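Local coordinates for Alpha/beta hydrolase (Xanthomonas campestris pv. campestris, PDB 2QJW), which is probably a hydrolase of the alpha/beta superfamily, whose substrate and physiological role have not been established, at residues 103-108 / 122-127; 62-67 / 89-94. All coordinates share one frame; numbering follows the deposited sequence. Where two conformers were deposited one is given.

Interaction 1 of 2, residues 103-108 / 122-127; sequences MVPPTK and ISIVHA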
loop_
_atom_site.group_PDB
_atom_site.type_symbol
_atom_site.label_atom_id
_atom_site.label_comp_id
_atom_site.label_asym_id
_atom_site.label_seq_id
_atom_site.Cartn_x
_atom_site.Cartn_y
_atom_site.Cartn_z
HETATM N N MSE A 103 5.061 -10.392 3.715
HETATM C CA MSE A 103 4.566 -10.653 2.346
HETATM C C MSE A 103 3.676 -11.908 2.404
HETATM O O MSE A 103 4.068 -12.914 2.983
HETATM C CB MSE A 103 5.663 -10.817 1.342
HETATM C CG MSE A 103 6.595 -9.590 1.257
HETATM SE SE MSE A 103 8.028 -9.739 0.036
HETATM C CE MSE A 103 9.019 -10.949 1.070
ATOM N N VAL A 104 2.486 -11.800 1.810
ATOM C CA VAL A 104 1.489 -12.919 1.684
ATOM C C VAL A 104 1.469 -13.801 2.946
ATOM O O VAL A 104 1.714 -14.996 2.883
ATOM C CB VAL A 104 1.648 -13.723 0.343
ATOM C CG1 VAL A 104 1.195 -12.829 -0.820
ATOM C CG2 VAL A 104 3.038 -14.208 0.118
ATOM N N PRO A 105 1.154 -13.209 4.112
ATOM C CA PRO A 105 1.116 -13.984 5.356
ATOM C C PRO A 105 -0.096 -14.911 5.443
ATOM O O PRO A 105 -1.188 -14.450 5.218
ATOM C CB PRO A 105 1.032 -12.879 6.432
ATOM C CG PRO A 105 0.322 -11.805 5.824
ATOM C CD PRO A 105 0.776 -11.803 4.365
ATOM N N PRO A 106 0.119 -16.176 5.782
ATOM C CA PRO A 106 -1.066 -17.008 6.017
ATOM C C PRO A 106 -1.655 -16.690 7.384
ATOM O O PRO A 106 -0.928 -16.494 8.362
ATOM C CB PRO A 106 -0.512 -18.414 6.011
ATOM C CG PRO A 106 0.859 -18.285 6.422
ATOM C CD PRO A 106 1.376 -16.899 5.983
ATOM N N THR A 107 -2.971 -16.648 7.490
ATOM C CA THR A 107 -3.627 -16.355 8.741
ATOM C C THR A 107 -3.930 -17.660 9.504
ATOM O O THR A 107 -4.111 -17.591 10.689
ATOM C CB THR A 107 -4.892 -15.528 8.565
ATOM O OG1 THR A 107 -5.855 -16.310 7.819
ATOM C CG2 THR A 107 -4.584 -14.221 7.810
ATOM N N LYS A 108 -3.980 -18.798 8.809
ATOM C CA LYS A 108 -4.292 -20.085 9.410
ATOM C C LYS A 108 -3.134 -21.036 9.155
ATOM O O LYS A 108 -2.502 -20.967 8.097
ATOM C CB LYS A 108 -5.538 -20.636 8.739
ATOM C CG LYS A 108 -6.779 -19.728 8.745
ATOM C CD LYS A 108 -7.892 -20.294 7.832
ATOM C CE LYS A 108 -9.011 -19.274 7.612
ATOM N NZ LYS A 108 -10.257 -19.912 7.111
ATOM N N ILE A 122 3.523 -2.901 11.739
ATOM C CA ILE A 122 3.365 -4.029 10.805
ATOM C C ILE A 122 3.012 -3.466 9.450
ATOM O O ILE A 122 2.107 -2.619 9.361
ATOM C CB ILE A 122 2.279 -5.005 11.254
ATOM C CG1 ILE A 122 2.615 -5.555 12.669
ATOM C CG2 ILE A 122 2.068 -6.119 10.238
ATOM C CD1 ILE A 122 1.444 -6.299 13.328
ATOM N N SER A 123 3.738 -3.910 8.425
ATOM C CA SER A 123 3.460 -3.563 7.040
ATOM C C SER A 123 3.331 -4.864 6.267
ATOM O O SER A 123 4.195 -5.710 6.380
ATOM C CB SER A 123 4.530 -2.671 6.481
ATOM O OG SER A 123 4.317 -2.358 5.137
ATOM N N ILE A 124 2.257 -4.984 5.484
ATOM C CA ILE A 124 1.901 -6.207 4.790
ATOM C C ILE A 124 1.775 -5.891 3.318
ATOM O O ILE A 124 1.200 -4.862 2.943
ATOM C CB ILE A 124 0.547 -6.792 5.322
ATOM C CG1 ILE A 124 0.569 -6.998 6.844
ATOM C CG2 ILE A 124 0.163 -8.078 4.570
ATOM C CD1 ILE A 124 -0.838 -7.151 7.404
ATOM N N VAL A 125 2.282 -6.792 2.496
ATOM C CA VAL A 125 2.028 -6.799 1.036
ATOM C C VAL A 125 1.290 -8.095 0.734
ATOM O O VAL A 125 1.831 -9.147 0.983
ATOM C CB VAL A 125 3.265 -6.648 0.141
ATOM C CG1 VAL A 125 2.891 -6.652 -1.345
ATOM C CG2 VAL A 125 3.965 -5.354 0.528
ATOM N N HIS A 126 0.040 -7.987 0.226
ATOM C CA HIS A 126 -0.697 -9.188 -0.168
ATOM C C HIS A 126 -1.239 -9.064 -1.555
ATOM O O HIS A 126 -1.379 -7.998 -2.131
ATOM C CB HIS A 126 -1.823 -9.428 0.807
ATOM C CG HIS A 126 -2.331 -10.812 0.787
ATOM N ND1 HIS A 126 -1.553 -11.862 1.188
ATOM C CD2 HIS A 126 -3.532 -11.320 0.427
ATOM C CE1 HIS A 126 -2.257 -12.981 1.036
ATOM N NE2 HIS A 126 -3.447 -12.667 0.561
ATOM N N ALA A 127 -1.468 -10.241 -2.139
ATOM C CA ALA A 127 -1.982 -10.383 -3.526
ATOM C C ALA A 127 -3.497 -10.455 -3.553
ATOM O O ALA A 127 -4.075 -11.336 -2.899
ATOM C CB ALA A 127 -1.383 -11.645 -4.116
#

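Interaction 2 of 2, residues 62-67 / 89-94; sequences RLLEIA and AQVSLQ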
loop_
_atom_site.group_PDB
_atom_site.type_symbol
_atom_site.label_atom_id
_atom_site.label_comp_id
_atom_site.label_asym_id
_atom_site.label_seq_id
_atom_site.Cartn_x
_atom_site.Cartn_y
_atom_site.Cartn_z
ATOM N N ARG A 62 14.183 -22.069 15.321
ATOM C CA ARG A 62 15.418 -21.605 14.704
ATOM C C ARG A 62 15.385 -20.074 14.565
ATOM O O ARG A 62 16.378 -19.381 14.874
ATOM C CB ARG A 62 15.626 -22.264 13.386
ATOM C CG ARG A 62 16.871 -21.822 12.646
ATOM C CD ARG A 62 17.164 -22.602 11.432
ATOM N NE ARG A 62 17.434 -24.003 11.765
ATOM C CZ ARG A 62 17.445 -24.961 10.845
ATOM N NH1 ARG A 62 17.288 -24.674 9.564
ATOM N NH2 ARG A 62 17.649 -26.221 11.200
ATOM N N LEU A 63 14.290 -19.532 14.032
ATOM C CA LEU A 63 14.175 -18.082 13.924
ATOM C C LEU A 63 14.222 -17.394 15.274
ATOM O O LEU A 63 14.832 -16.352 15.386
ATOM C CB LEU A 63 12.912 -17.693 13.162
ATOM C CG LEU A 63 12.733 -16.215 12.918
ATOM C CD1 LEU A 63 13.961 -15.557 12.249
ATOM C CD2 LEU A 63 11.488 -15.956 12.073
ATOM N N LEU A 64 13.560 -17.957 16.315
ATOM C CA LEU A 64 13.574 -17.379 17.636
ATOM C C LEU A 64 15.032 -17.225 18.131
ATOM O O LEU A 64 15.417 -16.172 18.640
ATOM C CB LEU A 64 12.784 -18.284 18.592
ATOM C CG LEU A 64 12.767 -17.927 20.081
ATOM C CD1 LEU A 64 12.192 -16.545 20.239
ATOM C CD2 LEU A 64 11.957 -18.992 20.852
ATOM N N GLU A 65 15.822 -18.265 17.918
ATOM C CA GLU A 65 17.199 -18.257 18.396
ATOM C C GLU A 65 18.017 -17.192 17.691
ATOM O O GLU A 65 18.795 -16.456 18.317
ATOM C CB GLU A 65 17.797 -19.651 18.212
ATOM C CG GLU A 65 17.240 -20.610 19.288
ATOM C CD GLU A 65 17.763 -22.054 19.194
ATOM O OE1 GLU A 65 18.658 -22.341 18.377
ATOM O OE2 GLU A 65 17.268 -22.890 19.973
ATOM N N ILE A 66 17.837 -17.086 16.375
ATOM C CA ILE A 66 18.516 -16.099 15.596
ATOM C C ILE A 66 18.103 -14.663 15.951
ATOM O O ILE A 66 18.930 -13.718 16.052
ATOM C CB ILE A 66 18.303 -16.385 14.070
ATOM C CG1 ILE A 66 19.002 -17.703 13.675
ATOM C CG2 ILE A 66 18.839 -15.295 13.212
ATOM C CD1 ILE A 66 18.666 -18.214 12.229
ATOM N N ALA A 67 16.798 -14.462 16.159
ATOM C CA ALA A 67 16.337 -13.123 16.529
ATOM C C ALA A 67 16.796 -12.712 17.897
ATOM O O ALA A 67 17.202 -11.557 18.093
ATOM C CB ALA A 67 14.793 -13.117 16.441
ATOM N N ALA A 89 6.057 -13.331 12.318
ATOM C CA ALA A 89 5.024 -12.815 13.176
ATOM C C ALA A 89 4.968 -13.520 14.533
ATOM O O ALA A 89 4.955 -12.869 15.546
ATOM C CB ALA A 89 3.658 -12.870 12.431
ATOM N N GLN A 90 5.018 -14.821 14.540
ATOM C CA GLN A 90 4.954 -15.571 15.798
ATOM C C GLN A 90 6.186 -15.245 16.683
ATOM O O GLN A 90 6.021 -15.031 17.892
ATOM C CB GLN A 90 4.832 -17.085 15.579
ATOM C CG GLN A 90 3.605 -17.519 14.830
ATOM C CD GLN A 90 2.310 -17.241 15.579
ATOM O OE1 GLN A 90 2.286 -16.999 16.779
ATOM N NE2 GLN A 90 1.228 -17.285 14.864
ATOM N N VAL A 91 7.355 -15.130 16.049
ATOM C CA VAL A 91 8.579 -14.848 16.791
ATOM C C VAL A 91 8.548 -13.464 17.385
ATOM O O VAL A 91 9.101 -13.255 18.465
ATOM C CB VAL A 91 9.847 -15.126 15.926
ATOM C CG1 VAL A 91 11.145 -14.522 16.561
ATOM C CG2 VAL A 91 9.941 -16.641 15.709
ATOM N N SER A 92 7.863 -12.484 16.756
ATOM C CA SER A 92 7.799 -11.153 17.333
ATOM C C SER A 92 7.128 -11.125 18.719
ATOM O O SER A 92 7.339 -10.185 19.455
ATOM C CB SER A 92 7.056 -10.162 16.425
ATOM O OG SER A 92 5.663 -10.421 16.345
ATOM N N LEU A 93 6.315 -12.144 18.994
ATOM C CA LEU A 93 5.596 -12.368 20.247
ATOM C C LEU A 93 6.537 -12.819 21.361
ATOM O O LEU A 93 6.157 -12.704 22.539
ATOM C CB LEU A 93 4.520 -13.435 20.083
ATOM C CG LEU A 93 3.390 -13.362 19.002
ATOM C CD1 LEU A 93 2.667 -14.711 18.815
ATOM C CD2 LEU A 93 2.444 -12.314 19.374
ATOM N N GLN A 94 7.741 -13.263 20.984
ATOM C CA GLN A 94 8.721 -13.840 21.915
ATOM C C GLN A 94 10.029 -13.105 22.107
ATOM O O GLN A 94 10.781 -13.461 23.019
ATOM C CB GLN A 94 9.016 -15.267 21.393
ATOM C CG GLN A 94 7.796 -16.148 21.501
ATOM C CD GLN A 94 8.135 -17.645 21.454
ATOM O OE1 GLN A 94 7.633 -18.370 20.615
ATOM N NE2 GLN A 94 9.024 -18.084 22.340
#

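Interaction 1 of 2, residues 103-108 / 122-127
Val-104 N donates to Val-125 O at 2.9 Å, with 170° at the hydrogen: a nearly straight bond where the chain leaves strand 99-103. Beside it, Met-103 (selenomethionine) brings CA to 3.4 Å from Val-125 O, a CA-H...O contact. These backbone contacts accompany the parallel bridge of Met-103 with Val-125, whose CA atoms stand 4.8 Å apart.

His-126 CG is anti to the backbone N (chi1 -160°), and chi2 of 66° turns ND1 toward Val-104. ND1 lies 3.3 Å from Val-104 CA, which meets the ring at its edge and in its plane, while Val-104 CG1 also approaches ND1. This ND1 is buried and has no polar partner in the model; NE2 is hydrogen-bonded to Ile-133 O, which helps fix the ring.

Among apolar contacts, Pro-105 turns CD and CG onto the Ile-124 CG2 branch, CD at 3.8 Å, the side chains crossing at about a right angle. Val-104 CG1 reaches Ala-127 CB at 4.3 Å.

Val-104 touches Asp-130 and His-156, members of a probable catalytic triad. Strand 122-127 lies between strands 99-103 and 148-152 in the parallel sheet; helix 135-145 packs on Ile-124 and His-126, whereas Met-103 meets helix 20-31.

Interaction 2 of 2, residues 62-67 / 89-94
Val-91 projects from helix 83-92 against Leu-63, Leu-64 and Ala-67 of helix 56-71, and its two methyls divide the work. CB is directed toward the facing helix, and from it the branches separate. CG1, anti to the backbone N (chi1 167°), lies 3.9 Å from Ala-67 CB and equally near Leu-64 CA; Leu-64 CD1 is a more distant neighbour. CG2, beside the backbone N, meets Leu-63 CG at 4.0 Å and has Leu-63 CB and CD2 at similar range. It also comes within 3.9 Å of Leu-64 N, so this methyl packs on helix backbone as well as on side chain. The CA atoms of Leu-64 and Val-91, 5.7 Å apart, account for that reach.

Farther along, Leu-64 CD1 touches Gln-94 CB at 3.6 Å, while Leu-64 CD2 lies 3.4 Å from Gln-94 NE2. The leucine and glutamine side chains cross at about a right angle. Ile-8 of strand 6-10 touches both Leu-63 and Ala-67, so the helix 56-71 side also lies against the sheet. The contact packs together the helices before and after strand 76-81 of an alpha/beta hydrolase-type sheet, the second following the probable nucleophile elbow.

Chemically, the two segments are joined by dispersion and close fit, without a polar bond between them: aliphatic groups meet around Val-91, and the amide of exposed Gln-94 borders Leu-64 through van der Waals contact.

Interaction 2 closes before interaction 1 opens along the chain, and their centres lie about 17 Å apart on opposite sides of the chain's centre. Their nearest atoms remain about 7 Å apart, so they do not touch. Interaction 2 joins helices 56-71 and 83-92, which flank strand 76-81 in sequence; interaction 1 joins the end of strand 99-103 to strand 122-127. The common framework is the parallel sheet, where strands 76-81 and 99-103 are neighbours. Helix 83-92 follows the probable nucleophile elbow at Ser-82. Interaction 1 borders the likely active site, since Val-104 touches that elbow, whereas interaction 2 packs the far end of the elbow helix against helix 56-71, with Leu-63 lying near the elbow but not touching it.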